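PDB 1YLL: HutD family protein from Pseudomonas aeruginosa, which is of unknown function but belongs to the HutD family of cupin-type beta-barrel proteins and is possibly linked to histidine utilisation. Local coordinates for the interface of chains A and B. Numbering follows the deposited sequence. Chains: chain A/B, conserved hypothetical protein.

Contact 1: the interface of chains A and B. Residues chain A 123, 125, 127, 134-137, 194; chain B 123-125.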
ATOM      1  N   ARG A 123     -16.203 -18.189  -1.786  1.00 12.15           N
ATOM      2  CA  ARG A 123     -16.997 -17.670  -0.668  1.00 10.74           C
ATOM      3  C   ARG A 123     -17.756 -16.488  -1.260  1.00  9.59           C
ATOM      4  O   ARG A 123     -17.196 -15.744  -2.054  1.00 10.67           O
ATOM      5  CB  ARG A 123     -16.103 -17.156   0.461  1.00  8.19           C
ATOM      6  CG  ARG A 123     -16.882 -16.902   1.737  1.00 11.30           C
ATOM      7  CD  ARG A 123     -15.993 -16.338   2.847  1.00  7.76           C
ATOM      8  NE  ARG A 123     -16.695 -16.254   4.136  1.00  9.74           N
ATOM      9  CZ  ARG A 123     -17.543 -15.283   4.457  1.00 10.69           C
ATOM     10  NH1 ARG A 123     -17.795 -14.317   3.588  1.00 12.01           N
ATOM     11  NH2 ARG A 123     -18.136 -15.297   5.651  1.00 11.66           N
ATOM     12  N   GLN A 125     -20.565 -13.405  -0.024  1.00  8.34           N
ATOM     13  CA  GLN A 125     -21.423 -12.881   1.039  1.00  8.45           C
ATOM     14  C   GLN A 125     -21.858 -11.446   0.784  1.00  9.60           C
ATOM     15  O   GLN A 125     -21.011 -10.595   0.494  1.00  9.66           O
ATOM     16  CB  GLN A 125     -20.713 -12.906   2.393  1.00  8.84           C
ATOM     17  CG  GLN A 125     -21.605 -12.398   3.531  1.00  9.94           C
ATOM     18  CD  GLN A 125     -21.059 -12.644   4.912  1.00  9.25           C
ATOM     19  OE1 GLN A 125     -19.874 -12.953   5.102  1.00 11.59           O
ATOM     20  NE2 GLN A 125     -21.920 -12.453   5.919  1.00 11.04           N
ATOM     21  N   LEU A 127     -22.956  -7.894   2.094  1.00 10.62           N
ATOM     22  CA  LEU A 127     -22.649  -7.176   3.340  1.00 12.16           C
ATOM     23  C   LEU A 127     -23.168  -5.762   3.161  1.00 12.26           C
ATOM     24  O   LEU A 127     -23.041  -5.215   2.082  1.00 13.13           O
ATOM     25  CB  LEU A 127     -21.140  -7.074   3.508  1.00 13.21           C
ATOM     26  CG  LEU A 127     -20.385  -8.406   3.665  1.00 13.58           C
ATOM     27  CD1 LEU A 127     -18.864  -8.160   3.529  1.00 16.28           C
ATOM     28  CD2 LEU A 127     -20.700  -9.024   5.025  1.00 15.24           C
ATOM     29  N   ASP A 134     -14.902  -4.316   8.318  1.00 11.19           N
ATOM     30  CA  ASP A 134     -13.632  -4.857   7.878  1.00 10.66           C
ATOM     31  C   ASP A 134     -13.545  -6.337   8.144  1.00 11.15           C
ATOM     32  O   ASP A 134     -14.374  -6.887   8.863  1.00 11.84           O
ATOM     33  CB  ASP A 134     -12.462  -4.189   8.617  1.00 12.80           C
ATOM     34  CG  ASP A 134     -12.395  -4.560  10.107  1.00 18.76           C
ATOM     35  OD1 ASP A 134     -13.424  -4.515  10.809  1.00 21.51           O
ATOM     36  OD2 ASP A 134     -11.289  -4.866  10.588  1.00 23.70           O
ATOM     37  N   TRP A 135     -12.526  -6.964   7.550  1.00 11.05           N
ATOM     38  CA  TRP A 135     -12.284  -8.387   7.796  1.00  9.68           C
ATOM     39  C   TRP A 135     -10.840  -8.678   7.413  1.00 11.81           C
ATOM     40  O   TRP A 135     -10.180  -7.859   6.778  1.00 10.67           O
ATOM     41  CB  TRP A 135     -13.229  -9.323   6.998  1.00 10.29           C
ATOM     42  CG  TRP A 135     -12.988  -9.451   5.514  1.00  9.21           C
ATOM     43  CD1 TRP A 135     -12.199 -10.393   4.879  1.00 10.90           C
ATOM     44  CD2 TRP A 135     -13.510  -8.607   4.482  1.00 10.96           C
ATOM     45  NE1 TRP A 135     -12.217 -10.175   3.510  1.00 11.36           N
ATOM     46  CE2 TRP A 135     -13.002  -9.079   3.247  1.00 11.27           C
ATOM     47  CE3 TRP A 135     -14.362  -7.509   4.481  1.00 12.02           C
ATOM     48  CZ2 TRP A 135     -13.313  -8.468   2.024  1.00 11.33           C
ATOM     49  CZ3 TRP A 135     -14.684  -6.905   3.254  1.00 13.11           C
ATOM     50  CH2 TRP A 135     -14.156  -7.387   2.057  1.00 12.63           C
ATOM     51  N   HIS A 136     -10.355  -9.837   7.846  1.00  9.48           N
ATOM     52  CA  HIS A 136      -9.007 -10.293   7.476  1.00  8.99           C
ATOM     53  C   HIS A 136      -9.205 -11.599   6.728  1.00 11.73           C
ATOM     54  O   HIS A 136     -10.010 -12.409   7.138  1.00 11.23           O
ATOM     55  CB  HIS A 136      -8.176 -10.563   8.719  1.00 10.40           C
ATOM     56  CG  HIS A 136      -7.835  -9.330   9.498  1.00 11.30           C
ATOM     57  ND1 HIS A 136      -6.576  -8.755   9.504  1.00 16.18           N
ATOM     58  CD2 HIS A 136      -8.590  -8.585  10.335  1.00  9.65           C
ATOM     59  CE1 HIS A 136      -6.573  -7.710  10.316  1.00 13.83           C
ATOM     60  NE2 HIS A 136      -7.783  -7.590  10.839  1.00 15.41           N
ATOM     61  N   GLY A 137      -8.474 -11.808   5.634  1.00 11.12           N
ATOM     62  CA  GLY A 137      -8.615 -13.081   4.939  1.00 11.86           C
ATOM     63  C   GLY A 137      -7.400 -13.352   4.099  1.00 11.76           C
ATOM     64  O   GLY A 137      -6.757 -12.411   3.671  1.00 12.60           O
ATOM     65  N   GLU A 194     -14.803 -14.290  -2.733  1.00 13.53           N
ATOM     66  CA  GLU A 194     -13.409 -14.658  -2.549  1.00 13.53           C
ATOM     67  C   GLU A 194     -13.171 -16.001  -3.186  1.00 14.37           C
ATOM     68  O   GLU A 194     -13.988 -16.931  -3.075  1.00 12.77           O
ATOM     69  CB  GLU A 194     -13.067 -14.674  -1.058  1.00 14.69           C
ATOM     70  CG  GLU A 194     -13.165 -13.276  -0.447  1.00 15.54           C
ATOM     71  CD  GLU A 194     -13.309 -13.297   1.061  1.00 23.23           C
ATOM     72  OE1 GLU A 194     -14.279 -12.680   1.569  1.00 25.13           O
ATOM     73  OE2 GLU A 194     -12.466 -13.928   1.723  1.00 23.86           O
TER
ATOM     74  N   ARG B 123      -9.717 -16.819   7.580  1.00 11.84           N
ATOM     75  CA  ARG B 123     -10.519 -15.631   7.341  1.00 11.08           C
ATOM     76  C   ARG B 123     -11.182 -15.359   8.700  1.00 10.98           C
ATOM     77  O   ARG B 123     -11.548 -16.286   9.413  1.00 11.02           O
ATOM     78  CB  ARG B 123     -11.592 -15.898   6.295  1.00 12.38           C
ATOM     79  CG  ARG B 123     -12.342 -14.642   5.857  1.00 11.30           C
ATOM     80  CD  ARG B 123     -13.508 -15.001   4.904  1.00  9.99           C
ATOM     81  NE  ARG B 123     -14.037 -13.784   4.294  1.00 12.40           N
ATOM     82  CZ  ARG B 123     -14.897 -12.972   4.901  1.00 12.08           C
ATOM     83  NH1 ARG B 123     -15.322 -13.266   6.130  1.00 11.08           N
ATOM     84  NH2 ARG B 123     -15.316 -11.856   4.283  1.00 11.40           N
ATOM     85  N   LEU B 124     -11.334 -14.088   9.054  1.00 10.09           N
ATOM     86  CA  LEU B 124     -11.951 -13.791  10.327  1.00  9.33           C
ATOM     87  C   LEU B 124     -12.757 -12.523  10.150  1.00  8.00           C
ATOM     88  O   LEU B 124     -12.256 -11.547   9.650  1.00  9.34           O
ATOM     89  CB  LEU B 124     -10.891 -13.588  11.415  1.00  9.59           C
ATOM     90  CG  LEU B 124     -11.363 -13.252  12.846  1.00 10.56           C
ATOM     91  CD1 LEU B 124     -10.378 -13.700  13.936  1.00 11.63           C
ATOM     92  CD2 LEU B 124     -11.586 -11.743  12.925  1.00 11.55           C
ATOM     93  N   GLN B 125     -14.025 -12.565  10.526  1.00  8.85           N
ATOM     94  CA  GLN B 125     -14.829 -11.352  10.397  1.00  8.19           C
ATOM     95  C   GLN B 125     -15.915 -11.220  11.452  1.00 10.92           C
ATOM     96  O   GLN B 125     -16.705 -12.155  11.657  1.00 10.56           O
ATOM     97  CB  GLN B 125     -15.535 -11.308   9.039  1.00  9.11           C
ATOM     98  CG  GLN B 125     -16.382 -10.036   8.845  1.00  8.61           C
ATOM     99  CD  GLN B 125     -16.876  -9.891   7.398  1.00 12.49           C
ATOM    100  OE1 GLN B 125     -16.826 -10.825   6.602  1.00 12.24           O
ATOM    101  NE2 GLN B 125     -17.381  -8.720   7.073  1.00 13.95           N
TER
HETATM  102  O   HOH W   1     -17.589  -6.941   9.328  1.00 18.79           O
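B:Arg123 lies layered between A:Trp135 and A:Arg123, at a place where two cupin-type beta-barrels of the HutD family meet edge to edge about a two-fold axis. Its guanidinium is covered on both faces. On one, the terminal nitrogen NH2 sits over the pyrrole part of the A:Trp135 indole, 3.4 Å from the centroid of that five-membered ring, a cation-pi contact with the two planes only modestly tilted. On the opposite face lies the guanidinium of A:Arg123, parallel to within 2°, its NH1 over the centre of the B:Arg123 group. The two arginine chains cross at about a right angle, so the stack is confined to their guanidinium heads and the adjoining CD carbons.

Such a pairing of like charges is probably made tolerable by what lies around the rim. A:Glu194 comes in at the edge, nearly coplanar, and its carboxylate OE1 takes NE (2.9 Å) and NH2 of B:Arg123 side-on through its syn lone pair, forming a salt bridge. At the far end, NH1 and NH2 of B:Arg123 both grip the amide oxygen OE1 of B:Gln125; the NH1 bond is 2.9 Å, while NH2 approaches from above the carbonyl plane. B:Arg123 reaches these partners with CG anti to the backbone N (chi1 -172°) and an extended chain.

B:Gln125, extended in the same way, lays its CB, CG and CD against CB of A:Trp135, and water 1 joins its NE2 to the carbonyl oxygen of A:Asp134. The indole is directed toward the arginine by a first torsion of 73°, which places CG between the backbone N and the carbonyl carbon. Beneath these side chains, strands 132-137 of chain A and 120-129 of chain B pair antiparallel: A:His136 N bonds to B:Leu124 O at 3.1 Å, and B:Leu124 N returns to A:His136 O at 2.9 Å.

Contact 2: the interface of chains A and B. Residues chain A 62, 64, 90-92; chain B 134, 136, 177, 179.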
ATOM      1  N   GLN A  62     -20.314 -24.643 -10.899  1.00 13.85           N
ATOM      2  CA  GLN A  62     -21.159 -24.357  -9.743  1.00 13.61           C
ATOM      3  C   GLN A  62     -21.666 -22.921  -9.966  1.00 13.40           C
ATOM      4  O   GLN A  62     -20.926 -22.057 -10.414  1.00 13.00           O
ATOM      5  CB  GLN A  62     -20.334 -24.402  -8.460  1.00 15.70           C
ATOM      6  CG  GLN A  62     -21.079 -23.901  -7.241  1.00 17.87           C
ATOM      7  CD  GLN A  62     -22.246 -24.782  -6.847  1.00 19.80           C
ATOM      8  OE1 GLN A  62     -23.400 -24.314  -6.719  1.00 21.48           O
ATOM      9  NE2 GLN A  62     -21.960 -26.067  -6.638  1.00 17.84           N
ATOM     10  N   ILE A  64     -23.857 -19.450  -8.335  1.00 11.89           N
ATOM     11  CA  ILE A  64     -24.487 -18.817  -7.186  1.00 11.84           C
ATOM     12  C   ILE A  64     -25.097 -17.556  -7.810  1.00  9.73           C
ATOM     13  O   ILE A  64     -24.390 -16.719  -8.347  1.00 13.03           O
ATOM     14  CB  ILE A  64     -23.494 -18.412  -6.067  1.00 12.27           C
ATOM     15  CG1 ILE A  64     -22.715 -19.630  -5.569  1.00 12.83           C
ATOM     16  CG2 ILE A  64     -24.275 -17.829  -4.893  1.00 11.49           C
ATOM     17  CD1 ILE A  64     -21.624 -19.302  -4.538  1.00 14.04           C
ATOM     18  N   ALA A  90     -28.698 -14.871  -1.977  1.00 12.76           N
ATOM     19  CA  ALA A  90     -27.926 -15.761  -2.844  1.00 11.24           C
ATOM     20  C   ALA A  90     -28.469 -17.190  -2.849  1.00 11.45           C
ATOM     21  O   ALA A  90     -28.846 -17.701  -1.813  1.00 12.30           O
ATOM     22  CB  ALA A  90     -26.440 -15.749  -2.416  1.00 11.31           C
ATOM     23  N   PHE A  91     -28.464 -17.813  -4.028  1.00 10.83           N
ATOM     24  CA  PHE A  91     -28.971 -19.177  -4.207  1.00 11.79           C
ATOM     25  C   PHE A  91     -27.978 -19.949  -5.075  1.00 10.68           C
ATOM     26  O   PHE A  91     -27.631 -19.528  -6.177  1.00 12.98           O
ATOM     27  CB  PHE A  91     -30.363 -19.085  -4.877  1.00 11.94           C
ATOM     28  CG  PHE A  91     -30.990 -20.417  -5.175  1.00 13.40           C
ATOM     29  CD1 PHE A  91     -31.617 -21.149  -4.179  1.00 17.54           C
ATOM     30  CD2 PHE A  91     -30.897 -20.948  -6.453  1.00 16.45           C
ATOM     31  CE1 PHE A  91     -32.153 -22.425  -4.459  1.00 19.47           C
ATOM     32  CE2 PHE A  91     -31.420 -22.207  -6.744  1.00 19.80           C
ATOM     33  CZ  PHE A  91     -32.047 -22.938  -5.739  1.00 19.25           C
ATOM     34  N   ALA A  92     -27.555 -21.100  -4.571  1.00 12.54           N
ATOM     35  CA  ALA A  92     -26.565 -21.918  -5.263  1.00 12.45           C
ATOM     36  C   ALA A  92     -27.200 -23.115  -5.970  1.00 12.05           C
ATOM     37  O   ALA A  92     -28.121 -23.729  -5.448  1.00 14.30           O
ATOM     38  CB  ALA A  92     -25.514 -22.400  -4.256  1.00 13.68           C
TER
ATOM     39  N   ASP B 134     -26.653 -14.463   5.907  1.00 11.42           N
ATOM     40  CA  ASP B 134     -26.179 -15.743   5.384  1.00 10.37           C
ATOM     41  C   ASP B 134     -25.008 -15.546   4.460  1.00 10.57           C
ATOM     42  O   ASP B 134     -24.730 -14.424   4.033  1.00 10.21           O
ATOM     43  CB  ASP B 134     -27.285 -16.478   4.606  1.00 13.90           C
ATOM     44  CG  ASP B 134     -27.636 -15.812   3.287  1.00 19.57           C
ATOM     45  OD1 ASP B 134     -28.030 -14.635   3.283  1.00 19.06           O
ATOM     46  OD2 ASP B 134     -27.529 -16.465   2.224  1.00 23.15           O
ATOM     47  N   HIS B 136     -22.298 -18.132   1.558  1.00 10.61           N
ATOM     48  CA  HIS B 136     -21.954 -19.471   1.044  1.00  9.06           C
ATOM     49  C   HIS B 136     -20.448 -19.507   1.107  1.00 12.14           C
ATOM     50  O   HIS B 136     -19.809 -18.522   0.759  1.00 12.46           O
ATOM     51  CB  HIS B 136     -22.374 -19.637  -0.399  1.00  9.73           C
ATOM     52  CG  HIS B 136     -23.851 -19.632  -0.598  1.00 11.06           C
ATOM     53  ND1 HIS B 136     -24.570 -20.765  -0.928  1.00 16.56           N
ATOM     54  CD2 HIS B 136     -24.751 -18.629  -0.481  1.00  8.98           C
ATOM     55  CE1 HIS B 136     -25.856 -20.457  -1.003  1.00 11.34           C
ATOM     56  NE2 HIS B 136     -25.991 -19.171  -0.730  1.00 15.16           N
ATOM     57  N   LEU B 177     -19.508 -26.548  -1.308  1.00 14.29           N
ATOM     58  CA  LEU B 177     -20.023 -25.212  -0.955  1.00 13.85           C
ATOM     59  C   LEU B 177     -21.065 -25.386   0.166  1.00 14.36           C
ATOM     60  O   LEU B 177     -21.944 -26.241   0.091  1.00 15.83           O
ATOM     61  CB  LEU B 177     -20.695 -24.573  -2.178  1.00 14.79           C
ATOM     62  CG  LEU B 177     -20.548 -23.139  -2.705  1.00 23.11           C
ATOM     63  CD1 LEU B 177     -21.899 -22.646  -3.260  1.00 15.64           C
ATOM     64  CD2 LEU B 177     -19.991 -22.203  -1.700  1.00 13.88           C
ATOM     65  N   HIS B 179     -23.979 -23.507   2.709  1.00 10.95           N
ATOM     66  CA  HIS B 179     -24.842 -22.325   2.840  1.00 11.19           C
ATOM     67  C   HIS B 179     -25.126 -22.179   4.332  1.00 13.39           C
ATOM     68  O   HIS B 179     -25.836 -23.000   4.918  1.00 13.30           O
ATOM     69  CB  HIS B 179     -26.164 -22.498   2.096  1.00 13.64           C
ATOM     70  CG  HIS B 179     -26.996 -21.260   2.084  1.00 14.55           C
ATOM     71  ND1 HIS B 179     -28.273 -21.227   1.570  1.00 18.85           N
ATOM     72  CD2 HIS B 179     -26.722 -19.998   2.501  1.00 13.94           C
ATOM     73  CE1 HIS B 179     -28.753 -19.996   1.667  1.00 20.20           C
ATOM     74  NE2 HIS B 179     -27.832 -19.231   2.227  1.00 18.67           N
TER
HETATM   75  O   HOH W   2     -27.584 -13.719   0.553  1.00 15.85           O
HETATM   76  O   HOH W   3     -29.904 -16.511   0.542  1.00 22.25           O
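B:Leu177 pushes its CD1 methyl toward A:Ile64, where the two side chains meet tip to tip, CD1 to CD1 at 3.6 Å. This is a part of the two-fold interface between beta-barrel subunits, and its apolar portion gathers round that one leucine methyl. The CB methyl of A:Ala92 packs against it at 3.8 Å, and the amide end of A:Gln62 passes more loosely by its side. A:Ile64 turns CG1 anti to its carbonyl carbon (chi1 -58°), with the chain extended beyond, which carries CD1 out to the leucine. The B:His136 imidazole continues the apolar surface: its CE1 lies 3.8 Å from A:Ala92 CB, and its CD2 side comes near A:Ala90 CB.

Face-to-face packing on the chain B side probably helps to set how this imidazole is presented. B:His179 lies over one face of it, with NE2 of B:His136 over the centre of the B:His179 ring, 3.4 Å above its plane. B:His179 is held in turn by B:Asp134, whose carboxylate oxygen OD2 accepts from NE2 of B:His179 at 2.8 Å. The carboxylate is met on its anti side, and the donor stands 25° out of its plane. The nearby carboxylate may polarise the histidine pair.

Direct polar contact between the chains is slight: NE2 of B:His136 makes a weak hydrogen bond to the carbonyl oxygen of A:Ala90, at 3.4 Å. Water does more. Water 2 links the backbone N of A:Ala90 to OD1 of B:Asp134, and water 3 links the A:Ala90 carbonyl oxygen to OD2, 2.8 Å from that carbonyl oxygen. Both polar backbone atoms of A:Ala90 are thereby tied to the two oxygens of one carboxylate. The site thus fastens the loop at A:Ala90 and the start of strand 91-94 to the partner barrel, adding a partly hydrated contact to what is probably a dimer interface.

Contact 1 and contact 2 lie about 16 Å apart, measured between the centres of their C-alpha atoms, and belong to one two-fold symmetric interface. Strand 132-137 serves both: residues 134 and 136 come from chain A in contact 1 and from chain B in contact 2. At residue 136 the backbone pairs with the partner strand, while the side chain meets a different part of the partner. With each contact repeated by symmetry, short antiparallel strand pairing is flanked by loop and side-chain packing, an extent that would suit a dimer, though the structure alone does not show the biological unit.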